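Local coordinates for protein HcgB (Methanococcus maripaludis, PDB 5D5P) that probably acts as a guanylyltransferase in the biosynthesis of the iron-guanylylpyridinol cofactor of [Fe]-hydrogenase, at residues D28-T33 with E151-V156. Numbering follows the deposited sequence.
Sequences DAIQST and ERIGIV
With CG anti to its own carbonyl carbon (chi1 -67°) and the chain extended beyond it, Gln-31 carries its amide from the helix to the backbone of Ile-153. Gln-31 NE2 donates to Ile-153 O over 2.7 Å, and the N-H...O angle of 170° makes the bond nearly straight. NE2 approaches a lone pair of Ile-153 O in the carbonyl plane, at a C=O...N angle of 137°, and that O lies nearly in the Gln-31 amide plane, a geometry that limits rotation of the amide. Gly-154 is the C-prime residue of a Schellman motif that ends helix 138-151, with Gly-154 N bonded to Glu-151 O. Its CA sits 3.4 Å from Gln-31 NE2, where a CB would collide with that nitrogen; the backbone angles alone already call for glycine. Gln-31 CG meets Ile-155 CG1 at 4.0 Å, the two side chains passing alongside in opposite senses. An alanine in place of Gln-31 would probably leave Ile-153 O without this donor and Ile-155 CG1 without its methylene neighbour. Beside the polar bond, Ile-30 CG2 sits against the branch point of Ile-153, 4.0 Å from both CB and CG1 and 4.1 Å from CG2, with CG1 turned in between the Ile-153 backbone N and carbonyl carbon and the two side chains meeting at a slant. Around these residues, Ile-27 and Ile-34 of helix 24-35 also touch Ile-153, Leu-123 of strand 122-128 touches Ile-30, and Gly-108 of the second subunit packs on both isoleucines, placing the contact where helix 24-35, strand 122-128 and dimer partner meet.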
loop_
_atom_site.group_PDB
_atom_site.type_symbol
_atom_site.label_atom_id
_atom_site.label_comp_id
_atom_site.label_asym_id
_atom_site.label_seq_id
_atom_site.Cartn_x
_atom_site.Cartn_y
_atom_site.Cartn_z
ATOM N N ASP A 28 -1.079 15.139 13.362
ATOM C CA ASP A 28 -1.213 16.573 13.195
ATOM C C ASP A 28 -0.261 17.072 12.111
ATOM O O ASP A 28 -0.624 17.912 11.300
ATOM C CB ASP A 28 -0.953 17.304 14.522
ATOM C CG ASP A 28 -2.153 17.241 15.479
ATOM O OD1 ASP A 28 -3.266 16.866 15.032
ATOM O OD2 ASP A 28 -1.988 17.600 16.674
ATOM N N ALA A 29 0.960 16.553 12.087
ATOM C CA ALA A 29 1.938 16.968 11.075
ATOM C C ALA A 29 1.519 16.558 9.661
ATOM O O ALA A 29 1.696 17.304 8.713
ATOM C CB ALA A 29 3.297 16.409 11.403
ATOM N N ILE A 30 0.988 15.348 9.525
ATOM C CA ILE A 30 0.483 14.884 8.231
ATOM C C ILE A 30 -0.688 15.774 7.762
ATOM O O ILE A 30 -0.760 16.191 6.591
ATOM C CB ILE A 30 0.042 13.405 8.316
ATOM C CG1 ILE A 30 1.275 12.492 8.407
ATOM C CG2 ILE A 30 -0.794 13.025 7.072
ATOM C CD1 ILE A 30 0.952 11.020 8.777
ATOM N N GLN A 31 -1.602 16.070 8.671
ATOM C CA GLN A 31 -2.736 16.902 8.310
ATOM C C GLN A 31 -2.254 18.276 7.843
ATOM O O GLN A 31 -2.757 18.823 6.864
ATOM C CB GLN A 31 -3.702 17.044 9.487
ATOM C CG GLN A 31 -4.394 15.750 9.865
ATOM C CD GLN A 31 -5.355 15.916 11.025
ATOM O OE1 GLN A 31 -5.543 17.018 11.539
ATOM N NE2 GLN A 31 -5.973 14.816 11.443
ATOM N N SER A 32 -1.262 18.813 8.542
ATOM C CA SER A 32 -0.734 20.136 8.245
ATOM C C SER A 32 -0.081 20.202 6.865
ATOM O O SER A 32 -0.275 21.151 6.119
ATOM C CB SER A 32 0.266 20.554 9.329
ATOM O OG SER A 32 0.794 21.831 9.049
ATOM N N THR A 33 0.677 19.165 6.531
ATOM C CA THR A 33 1.347 19.051 5.260
ATOM C C THR A 33 0.354 19.030 4.121
ATOM O O THR A 33 0.579 19.641 3.081
ATOM C CB THR A 33 2.190 17.762 5.234
ATOM O OG1 THR A 33 3.196 17.864 6.251
ATOM C CG2 THR A 33 2.853 17.566 3.884
ATOM N N GLU A 151 -9.535 10.029 5.514
ATOM C CA GLU A 151 -10.166 9.723 6.799
ATOM C C GLU A 151 -9.232 9.026 7.777
ATOM O O GLU A 151 -9.316 9.256 8.996
ATOM C CB GLU A 151 -11.373 8.818 6.583
ATOM C CG GLU A 151 -12.549 9.500 6.001
ATOM C CD GLU A 151 -13.740 8.584 5.897
ATOM O OE1 GLU A 151 -13.558 7.350 6.045
ATOM O OE2 GLU A 151 -14.846 9.106 5.672
ATOM N N ARG A 152 -8.338 8.200 7.245
ATOM C CA ARG A 152 -7.489 7.415 8.125
ATOM C C ARG A 152 -6.348 8.234 8.723
ATOM O O ARG A 152 -5.707 7.760 9.655
ATOM C CB ARG A 152 -6.959 6.173 7.413
ATOM C CG ARG A 152 -6.114 6.447 6.257
ATOM C CD ARG A 152 -5.898 5.141 5.477
ATOM N NE ARG A 152 -5.007 4.192 6.147
ATOM C CZ ARG A 152 -3.689 4.344 6.274
ATOM N NH1 ARG A 152 -2.980 3.392 6.873
ATOM N NH2 ARG A 152 -3.074 5.458 5.853
ATOM N N ILE A 153 -6.127 9.475 8.252
ATOM C CA ILE A 153 -5.236 10.374 8.994
ATOM C C ILE A 153 -5.996 11.574 9.579
ATOM O O ILE A 153 -5.388 12.574 9.970
ATOM C CB ILE A 153 -4.018 10.864 8.153
ATOM C CG1 ILE A 153 -4.413 11.377 6.763
ATOM C CG2 ILE A 153 -3.040 9.714 8.003
ATOM C CD1 ILE A 153 -5.053 12.782 6.775
ATOM N N GLY A 154 -7.317 11.435 9.676
ATOM C CA GLY A 154 -8.144 12.347 10.460
ATOM C C GLY A 154 -8.755 13.508 9.703
ATOM O O GLY A 154 -9.314 14.436 10.311
ATOM N N ILE A 155 -8.682 13.457 8.380
ATOM C CA ILE A 155 -9.317 14.477 7.558
ATOM C C ILE A 155 -10.619 13.935 6.987
ATOM O O ILE A 155 -10.602 13.010 6.171
ATOM C CB ILE A 155 -8.412 14.937 6.404
ATOM C CG1 ILE A 155 -7.194 15.675 6.958
ATOM C CG2 ILE A 155 -9.198 15.868 5.479
ATOM C CD1 ILE A 155 -6.245 16.209 5.891
ATOM N N VAL A 156 -11.737 14.504 7.436
ATOM C CA VAL A 156 -13.052 14.075 6.991
ATOM C C VAL A 156 -13.655 15.034 5.965
ATOM O O VAL A 156 -13.870 16.218 6.241
ATOM C CB VAL A 156 -14.021 13.918 8.176
ATOM C CG1 VAL A 156 -15.360 13.420 7.682
ATOM C CG2 VAL A 156 -13.458 12.939 9.187
#